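Local coordinates for protein possible adhesin (Caldicellulosiruptor kronotskyensis, PDB 4WA0) that probably mediates attachment of this extreme thermophile to cellulose, the chain here being the magnesium-containing C-terminal beta-helix domain of a tapirin, at residues 23-28 and 332-337; 37-42 and 56-61; 41-46 and 67-72. All blocks are in the same frame, centred on the assembly; numbering follows the deposited sequence. Where two conformers were deposited one is given.

In the fold
All three contacts are lateral pairings between rungs of one parallel beta-helix. Contacts 1 and 3 belong to the same sheet, where strand 24-27 lies between 333-337 and 44-47, so that 332-337, 23-28, 41-46 and 67-72 stand in a row; their centres are about 10 Å apart. Contact 2 lies on another sheet, its centre about 9 Å from that of contact 3, and the two share Gly41 and Gly42, where the chain turns from one sheet to the next. On the next rung, Asn69 ND2 meets Asn59 O at 2.9 Å. Contact 1 joins segments whose nearest ends are 304 positions apart, and contacts 2 and 3 fall within that interval. The magnesium site lies away from all three.

Contact 1: residues 23-28 and 332-337; sequences NLTVEN and GLTLKY
Leu24 and Leu333 lie side by side on the buried face of two parallel strands, CD1 of Leu24 meeting CD2 of Leu333 at 3.9 Å. Both have CG anti to the backbone N (chi1 172° and 174°), and the branched ends run the same way. Val26 and Leu335 follow on this face, against Ile12 and Ala11 of strand 10-14 and Phe45 of the next rung; aliphatic side chains suit a buried face that packs against other apolar groups. Between the strands the ladder is regular: Thr25 N donates to Leu333 O and Thr25 O accepts from Leu335 N, both at 2.8 Å. This in-register pairing, leucine beside leucine and threonine beside threonine, is the lateral stacking of a parallel beta-helix, here between rungs far apart in sequence.

The other face, carrying Thr25, Thr334, Glu27 and Lys336, is looser and partly exposed. The threonine hydroxyls stand 4.0 Å apart, OG1 to OG1, and share a water that also donates to Asn23 O; Thr25 OG1 is bonded to Arg67 as well. Lys336, modelled in two conformers, lies alongside Glu27, whose OE1 bonds to Asn46 ND2. At the end of the ladder Tyr337 N donates to Glu27 O, and Tyr337 CB lies 3.3 Å from Asn28 O; the side chain packs on Ala11, its hydroxyl bonding to Leu8 O.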
loop_
_atom_site.group_PDB
_atom_site.type_symbol
_atom_site.label_atom_id
_atom_site.label_comp_id
_atom_site.label_asym_id
_atom_site.label_seq_id
_atom_site.Cartn_x
_atom_site.Cartn_y
_atom_site.Cartn_z
ATOM N N ASN A 23 12.445 -5.002 2.725
ATOM C CA ASN A 23 12.726 -5.735 1.444
ATOM C C ASN A 23 11.560 -6.645 1.036
ATOM O O ASN A 23 11.719 -7.797 0.702
ATOM C CB ASN A 23 14.017 -6.485 1.596
ATOM C CG ASN A 23 15.257 -5.541 1.665
ATOM O OD1 ASN A 23 15.247 -4.351 1.258
ATOM N ND2 ASN A 23 16.317 -6.064 2.181
ATOM N N LEU A 24 10.365 -6.117 1.150
ATOM C CA LEU A 24 9.153 -6.800 0.746
ATOM C C LEU A 24 8.905 -6.480 -0.709
ATOM O O LEU A 24 8.810 -5.285 -1.064
ATOM C CB LEU A 24 7.967 -6.319 1.609
ATOM C CG LEU A 24 6.553 -6.799 1.195
ATOM C CD1 LEU A 24 6.428 -8.314 1.294
ATOM C CD2 LEU A 24 5.408 -6.213 2.001
ATOM N N THR A 25 8.728 -7.526 -1.547
ATOM C CA THR A 25 8.400 -7.381 -2.945
ATOM C C THR A 25 7.033 -8.007 -3.178
ATOM O O THR A 25 6.785 -9.167 -2.748
ATOM C CB THR A 25 9.423 -8.066 -3.870
ATOM O OG1 THR A 25 10.745 -7.620 -3.602
ATOM C CG2 THR A 25 9.076 -7.853 -5.332
ATOM N N VAL A 26 6.113 -7.240 -3.734
ATOM C CA VAL A 26 4.731 -7.753 -3.959
ATOM C C VAL A 26 4.371 -7.493 -5.407
ATOM O O VAL A 26 4.442 -6.343 -5.884
ATOM C CB VAL A 26 3.667 -7.101 -3.080
ATOM C CG1 VAL A 26 2.279 -7.726 -3.358
ATOM C CG2 VAL A 26 3.962 -7.216 -1.602
ATOM N N GLU A 27 3.934 -8.570 -6.079
ATOM C CA GLU A 27 3.530 -8.507 -7.464
ATOM C C GLU A 27 2.125 -8.966 -7.584
ATOM O O GLU A 27 1.840 -10.156 -7.256
ATOM C CB GLU A 27 4.482 -9.412 -8.294
ATOM C CG GLU A 27 4.084 -9.660 -9.741
ATOM C CD GLU A 27 4.269 -8.494 -10.670
ATOM O OE1 GLU A 27 4.842 -7.477 -10.310
ATOM O OE2 GLU A 27 3.838 -8.601 -11.825
ATOM N N ASN A 28 1.267 -8.092 -8.121
ATOM C CA ASN A 28 -0.132 -8.323 -8.323
ATOM C C ASN A 28 -0.979 -8.382 -7.058
ATOM O O ASN A 28 -0.488 -8.326 -5.939
ATOM C CB ASN A 28 -0.380 -9.565 -9.205
ATOM C CG ASN A 28 0.105 -9.339 -10.645
ATOM O OD1 ASN A 28 0.053 -8.214 -11.164
ATOM N ND2 ASN A 28 0.627 -10.370 -11.258
ATOM N N GLY A 332 14.168 -10.477 3.460
ATOM C CA GLY A 332 13.202 -10.160 2.409
ATOM C C GLY A 332 12.139 -11.232 2.148
ATOM O O GLY A 332 12.309 -12.400 2.545
ATOM N N LEU A 333 11.049 -10.811 1.525
ATOM C CA LEU A 333 9.965 -11.688 1.144
ATOM C C LEU A 333 9.561 -11.219 -0.236
ATOM O O LEU A 333 9.301 -10.010 -0.411
ATOM C CB LEU A 333 8.735 -11.556 2.039
ATOM C CG LEU A 333 7.467 -12.368 1.601
ATOM C CD1 LEU A 333 7.741 -13.864 1.686
ATOM C CD2 LEU A 333 6.269 -12.041 2.504
ATOM N N THR A 334 9.423 -12.143 -1.174
ATOM C CA THR A 334 8.808 -11.895 -2.450
ATOM C C THR A 334 7.492 -12.633 -2.462
ATOM O O THR A 334 7.472 -13.848 -2.179
ATOM C CB THR A 334 9.708 -12.423 -3.578
ATOM O OG1 THR A 334 10.860 -11.577 -3.666
ATOM C CG2 THR A 334 9.034 -12.444 -4.856
ATOM N N LEU A 335 6.421 -11.908 -2.719
ATOM C CA LEU A 335 5.055 -12.426 -2.769
ATOM C C LEU A 335 4.413 -12.118 -4.127
ATOM O O LEU A 335 4.137 -10.953 -4.461
ATOM C CB LEU A 335 4.225 -11.902 -1.606
ATOM C CG LEU A 335 2.709 -12.182 -1.571
ATOM C CD1 LEU A 335 2.441 -13.694 -1.559
ATOM C CD2 LEU A 335 2.074 -11.474 -0.370
ATOM N N LYS A 336 4.173 -13.180 -4.894
ATOM C CA LYS A 336 3.448 -13.056 -6.135
ATOM C C LYS A 336 2.035 -13.485 -5.831
ATOM O O LYS A 336 1.765 -14.654 -5.534
ATOM C CB LYS A 336 4.006 -13.967 -7.210
ATOM C CG LYS A 336 3.198 -13.903 -8.497
ATOM C CD LYS A 336 3.751 -12.919 -9.478
ATOM C CE LYS A 336 3.921 -13.493 -10.869
ATOM N NZ LYS A 336 2.652 -13.749 -11.585
ATOM N N TYR A 337 1.128 -12.550 -5.952
ATOM C CA TYR A 337 -0.278 -12.861 -5.677
ATOM C C TYR A 337 -0.859 -13.954 -6.568
ATOM O O TYR A 337 -0.665 -13.925 -7.792
ATOM C CB TYR A 337 -1.135 -11.610 -5.818
ATOM C CG TYR A 337 -2.624 -11.925 -5.718
ATOM C CD1 TYR A 337 -3.188 -12.258 -4.508
ATOM C CD2 TYR A 337 -3.447 -11.872 -6.817
ATOM C CE1 TYR A 337 -4.537 -12.547 -4.419
ATOM C CE2 TYR A 337 -4.794 -12.170 -6.725
ATOM C CZ TYR A 337 -5.345 -12.539 -5.497
ATOM O OH TYR A 337 -6.732 -12.809 -5.371
HETATM O O HOH W 1 11.994 -9.240 -1.889
#

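Contact 2: residues 37-42 and 56-61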
loop_
_atom_site.group_PDB
_atom_site.type_symbol
_atom_site.label_atom_id
_atom_site.label_comp_id
_atom_site.label_asym_id
_atom_site.label_seq_id
_atom_site.Cartn_x
_atom_site.Cartn_y
_atom_site.Cartn_z
ATOM N N LEU A 37 -1.076 1.672 8.482
ATOM C CA LEU A 37 -0.208 0.885 7.554
ATOM C C LEU A 37 1.214 1.463 7.505
ATOM O O LEU A 37 1.411 2.581 6.977
ATOM C CB LEU A 37 -0.862 0.886 6.185
ATOM C CG LEU A 37 -0.640 -0.319 5.277
ATOM C CD1 LEU A 37 -1.569 -0.343 4.045
ATOM C CD2 LEU A 37 0.842 -0.362 4.853
ATOM N N THR A 38 2.203 0.724 8.052
ATOM C CA THR A 38 3.569 1.118 8.139
ATOM C C THR A 38 4.378 0.223 7.245
ATOM O O THR A 38 4.472 -1.006 7.437
ATOM C CB THR A 38 4.068 1.068 9.573
ATOM O OG1 THR A 38 3.234 1.961 10.369
ATOM C CG2 THR A 38 5.449 1.547 9.590
ATOM N N ILE A 39 4.871 0.872 6.208
ATOM C CA ILE A 39 5.674 0.196 5.165
ATOM C C ILE A 39 7.139 0.397 5.494
ATOM O O ILE A 39 7.703 1.538 5.409
ATOM C CB ILE A 39 5.341 0.743 3.775
ATOM C CG1 ILE A 39 3.856 0.521 3.441
ATOM C CG2 ILE A 39 6.241 0.072 2.724
ATOM C CD1 ILE A 39 3.405 1.043 2.065
ATOM N N ASP A 40 7.790 -0.718 5.807
ATOM C CA ASP A 40 9.225 -0.631 6.133
ATOM C C ASP A 40 10.071 -0.526 4.871
ATOM O O ASP A 40 9.624 -0.766 3.718
ATOM C CB ASP A 40 9.695 -1.814 7.017
ATOM C CG ASP A 40 10.768 -1.364 8.047
ATOM O OD1 ASP A 40 11.549 -0.279 7.883
ATOM O OD2 ASP A 40 10.883 -2.175 9.008
ATOM N N GLY A 41 11.321 -0.110 5.097
ATOM C CA GLY A 41 12.196 0.213 3.960
ATOM C C GLY A 41 12.389 -0.881 2.944
ATOM O O GLY A 41 12.501 -2.049 3.296
ATOM N N GLY A 42 12.550 -0.466 1.693
ATOM C CA GLY A 42 12.782 -1.390 0.642
ATOM C C GLY A 42 11.585 -2.084 0.032
ATOM O O GLY A 42 11.739 -3.130 -0.607
HETATM N N MSE A 56 -0.843 6.159 6.982
HETATM C CA MSE A 56 0.134 5.402 6.181
HETATM C C MSE A 56 1.428 6.057 6.382
HETATM O O MSE A 56 1.554 7.283 6.284
HETATM C CB MSE A 56 -0.174 5.408 4.695
HETATM C CG MSE A 56 0.796 4.583 3.838
HETATM SE SE MSE A 56 0.057 4.346 2.023
HETATM C CE MSE A 56 -1.558 3.344 2.130
ATOM N N VAL A 57 2.434 5.251 6.659
ATOM C CA VAL A 57 3.812 5.734 6.828
ATOM C C VAL A 57 4.696 4.861 5.965
ATOM O O VAL A 57 4.603 3.612 6.045
ATOM C CB VAL A 57 4.249 5.617 8.294
ATOM C CG1 VAL A 57 5.718 5.959 8.473
ATOM C CG2 VAL A 57 3.413 6.542 9.159
ATOM N N ILE A 58 5.607 5.509 5.239
ATOM C CA ILE A 58 6.561 4.836 4.347
ATOM C C ILE A 58 7.936 5.219 4.818
ATOM O O ILE A 58 8.301 6.339 4.759
ATOM C CB ILE A 58 6.380 5.118 2.850
ATOM C CG1 ILE A 58 4.931 4.881 2.446
ATOM C CG2 ILE A 58 7.436 4.303 2.058
ATOM C CD1 ILE A 58 4.605 5.305 1.010
ATOM N N ASN A 59 8.660 4.251 5.332
ATOM C CA ASN A 59 9.988 4.475 5.855
ATOM C C ASN A 59 11.090 4.206 4.850
ATOM O O ASN A 59 10.898 3.516 3.877
ATOM C CB ASN A 59 10.136 3.665 7.137
ATOM C CG ASN A 59 9.311 4.359 8.297
ATOM O OD1 ASN A 59 9.386 5.582 8.475
ATOM N ND2 ASN A 59 8.619 3.624 9.006
ATOM N N GLN A 60 12.236 4.792 5.138
ATOM C CA GLN A 60 13.481 4.597 4.380
ATOM C C GLN A 60 14.526 4.011 5.315
ATOM O O GLN A 60 14.440 4.220 6.539
ATOM C CB GLN A 60 14.000 5.940 3.825
ATOM C CG GLN A 60 13.119 6.437 2.688
ATOM C CD GLN A 60 13.635 7.655 1.963
ATOM O OE1 GLN A 60 14.484 8.415 2.446
ATOM N NE2 GLN A 60 13.067 7.898 0.807
ATOM N N ASP A 61 15.500 3.320 4.765
ATOM C CA ASP A 61 16.500 2.586 5.587
ATOM C C ASP A 61 17.785 2.541 4.708
ATOM O O ASP A 61 17.780 1.983 3.592
ATOM C CB ASP A 61 16.046 1.175 5.917
ATOM C CG ASP A 61 17.021 0.413 6.837
ATOM O OD1 ASP A 61 18.181 0.743 6.830
ATOM O OD2 ASP A 61 16.563 -0.543 7.523
#
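Selenomethionine Met56 opens the second strand beside Leu37, which is modelled in two conformers. Its CG stands anti to the backbone N (chi1 -178°) and the chain bends at chi3; a long, flexible, apolar side chain suits this buried face, where Leu50 and Leu83 also touch it. Val57 comes next on the opposite, partly exposed face beside Thr38. Its backbone works in both directions, Val57 N donating to Leu37 O and Val57 O accepting from Ile39 N at 2.8 Å, the second bond almost straight (173°). Ile58 returns to the interior and lies alongside Ile39, CG1 to Ile39 CD1 at 4.1 Å. The two isoleucines, in like conformations, stack from one rung to the next, as aliphatic residues do inside parallel beta-helices.

Asn59 ends the regular pairing: its N donates to Ile39 O at 2.9 Å, and its side chain slants across Thr38, with ND2 3.8 Å from Thr38 CG2. Asn59 OD1 bonds to Asn86 in the following rung. Its backbone O lies 3.5 Å from Gly41 CA, where the first segment turns; a CB on Gly41 would collide with Asp61 CB, so glycine fits that corner. Finally Asp61 brings OD2 to 5.0 Å from Asp40 OD1. Two carboxylates so near should repel, but both form salt bridges with Lys22, and Tyr330 OH also bonds to Asp61 OD2. The chemistry therefore divides the contact: backbone bonds and aliphatic packing hold the strand pair, whereas the acidic turn probably relies on the shared lysine to offset its charge.

Contact 3: residues 41-46 and 67-72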
loop_
_atom_site.group_PDB
_atom_site.type_symbol
_atom_site.label_atom_id
_atom_site.label_comp_id
_atom_site.label_asym_id
_atom_site.label_seq_id
_atom_site.Cartn_x
_atom_site.Cartn_y
_atom_site.Cartn_z
ATOM N N GLY A 41 11.321 -0.110 5.097
ATOM C CA GLY A 41 12.196 0.213 3.960
ATOM C C GLY A 41 12.389 -0.881 2.944
ATOM O O GLY A 41 12.501 -2.049 3.296
ATOM N N GLY A 42 12.550 -0.466 1.693
ATOM C CA GLY A 42 12.782 -1.390 0.642
ATOM C C GLY A 42 11.585 -2.084 0.032
ATOM O O GLY A 42 11.739 -3.130 -0.607
ATOM N N ALA A 43 10.434 -1.494 0.181
ATOM C CA ALA A 43 9.181 -1.998 -0.430
ATOM C C ALA A 43 9.241 -1.791 -1.929
ATOM O O ALA A 43 9.368 -0.683 -2.391
ATOM C CB ALA A 43 7.976 -1.320 0.165
ATOM N N VAL A 44 9.000 -2.870 -2.661
ATOM C CA VAL A 44 8.850 -2.820 -4.110
ATOM C C VAL A 44 7.533 -3.501 -4.481
ATOM O O VAL A 44 7.392 -4.702 -4.358
ATOM C CB VAL A 44 10.023 -3.468 -4.858
ATOM C CG1 VAL A 44 9.745 -3.361 -6.346
ATOM C CG2 VAL A 44 11.317 -2.790 -4.575
ATOM N N PHE A 45 6.534 -2.691 -4.848
ATOM C CA PHE A 45 5.197 -3.195 -5.137
ATOM C C PHE A 45 4.850 -2.903 -6.595
ATOM O O PHE A 45 5.107 -1.781 -7.140
ATOM C CB PHE A 45 4.159 -2.481 -4.261
ATOM C CG PHE A 45 4.262 -2.663 -2.764
ATOM C CD1 PHE A 45 5.078 -3.610 -2.138
ATOM C CD2 PHE A 45 3.463 -1.855 -1.946
ATOM C CE1 PHE A 45 5.116 -3.722 -0.770
ATOM C CE2 PHE A 45 3.499 -1.989 -0.582
ATOM C CZ PHE A 45 4.302 -2.930 0.008
ATOM N N ASN A 46 4.137 -3.839 -7.195
ATOM C CA ASN A 46 3.426 -3.599 -8.444
ATOM C C ASN A 46 2.037 -4.206 -8.228
ATOM O O ASN A 46 1.849 -5.417 -8.479
ATOM C CB ASN A 46 4.142 -4.252 -9.587
ATOM C CG ASN A 46 3.418 -4.079 -10.919
ATOM O OD1 ASN A 46 2.858 -3.001 -11.211
ATOM N ND2 ASN A 46 3.495 -5.099 -11.777
ATOM N N ARG A 67 17.284 -0.998 0.393
ATOM C CA ARG A 67 17.118 -0.514 -0.993
ATOM C C ARG A 67 16.043 0.554 -0.983
ATOM O O ARG A 67 15.502 0.920 0.057
ATOM C CB ARG A 67 16.764 -1.627 -1.958
ATOM C CG ARG A 67 15.392 -2.234 -1.717
ATOM C CD ARG A 67 15.212 -3.604 -2.411
ATOM N NE ARG A 67 13.898 -4.086 -2.096
ATOM C CZ ARG A 67 13.373 -5.211 -2.502
ATOM N NH1 ARG A 67 14.099 -6.024 -3.260
ATOM N NH2 ARG A 67 12.145 -5.526 -2.181
ATOM N N ASP A 68 15.764 1.097 -2.151
ATOM C CA ASP A 68 14.797 2.207 -2.278
ATOM C C ASP A 68 13.400 1.571 -2.257
ATOM O O ASP A 68 13.270 0.383 -2.475
ATOM C CB ASP A 68 14.971 2.950 -3.598
ATOM C CG ASP A 68 16.276 3.788 -3.675
ATOM O OD1 ASP A 68 16.737 4.307 -2.655
ATOM O OD2 ASP A 68 16.798 3.939 -4.809
ATOM N N ASN A 69 12.390 2.402 -2.032
ATOM C CA ASN A 69 10.999 1.986 -2.173
ATOM C C ASN A 69 10.612 2.310 -3.576
ATOM O O ASN A 69 10.857 3.447 -4.066
ATOM C CB ASN A 69 10.151 2.767 -1.203
ATOM C CG ASN A 69 10.538 2.528 0.232
ATOM O OD1 ASN A 69 10.616 1.393 0.715
ATOM N ND2 ASN A 69 10.840 3.637 0.949
ATOM N N ASN A 70 9.930 1.377 -4.187
ATOM C CA ASN A 70 9.420 1.569 -5.546
ATOM C C ASN A 70 8.007 0.970 -5.620
ATOM O O ASN A 70 7.809 -0.233 -5.786
ATOM C CB ASN A 70 10.368 0.867 -6.476
ATOM C CG ASN A 70 10.100 1.164 -7.924
ATOM O OD1 ASN A 70 9.448 2.135 -8.230
ATOM N ND2 ASN A 70 10.768 0.408 -8.822
ATOM N N ILE A 71 7.016 1.849 -5.480
ATOM C CA ILE A 71 5.644 1.447 -5.207
ATOM C C ILE A 71 4.856 1.852 -6.423
ATOM O O ILE A 71 4.740 3.043 -6.696
ATOM C CB ILE A 71 5.142 2.065 -3.897
ATOM C CG1 ILE A 71 5.916 1.447 -2.706
ATOM C CG2 ILE A 71 3.653 1.914 -3.778
ATOM C CD1 ILE A 71 5.737 2.177 -1.442
ATOM N N VAL A 72 4.299 0.876 -7.133
ATOM C CA VAL A 72 3.490 1.162 -8.289
ATOM C C VAL A 72 2.129 0.549 -8.052
ATOM O O VAL A 72 2.031 -0.626 -7.687
ATOM C CB VAL A 72 4.113 0.560 -9.585
ATOM C CG1 VAL A 72 3.181 0.692 -10.746
ATOM C CG2 VAL A 72 5.521 1.125 -9.850
#
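The carbonyl oxygen of Gly42 is gripped side-on by Arg67, NE at 2.8 Å and NH2 at 2.9 Å, both from the same guanidinium. The oxygen lies within 1° of the guanidinium plane, and NH2 approaches nearly along the C=O axis. This grip lies at the entrance to two neighbouring rungs of a parallel beta-helix, where the turn before strand 44-47 meets the loop before strand 69-73. Arg67 CG sits between the backbone N and the carbonyl carbon (chi1 67°), and from there the chain extends straight to NE; a long side chain with two N-H groups on one edge suits this grip. Gly42 has positive phi and packs its CA against Arg67 CG, leaving little room for a side chain.

On the other side of the turn Asn69 OD1 receives Ala43 N at 2.9 Å and, more weakly, Gly42 N. An asparagine is apt here because its amide also donates: ND2 bonds to Asn59 O and Thr93 OG1, so one buried amide serves backbone groups of two neighbouring rungs and the hydroxyl of Thr93. Ala43, small enough to sit here, has its CB 3.8 Å from Asn69 OD1. Regular pairing then begins, with Ala43 O accepting from Asn70 N and Phe45 O from Val72 N. Inside the helix Phe45 and Ile71 lie side by side, Phe45 CD2 4.2 Å from Ile71 CG1, while on the outer face Asn46 runs beside Val72 and gives its ND2 to Glu27. Val44 crosses Arg67 at about a right angle, its CG2 lying 3.5 Å above the guanidinium plane, offset toward the rim.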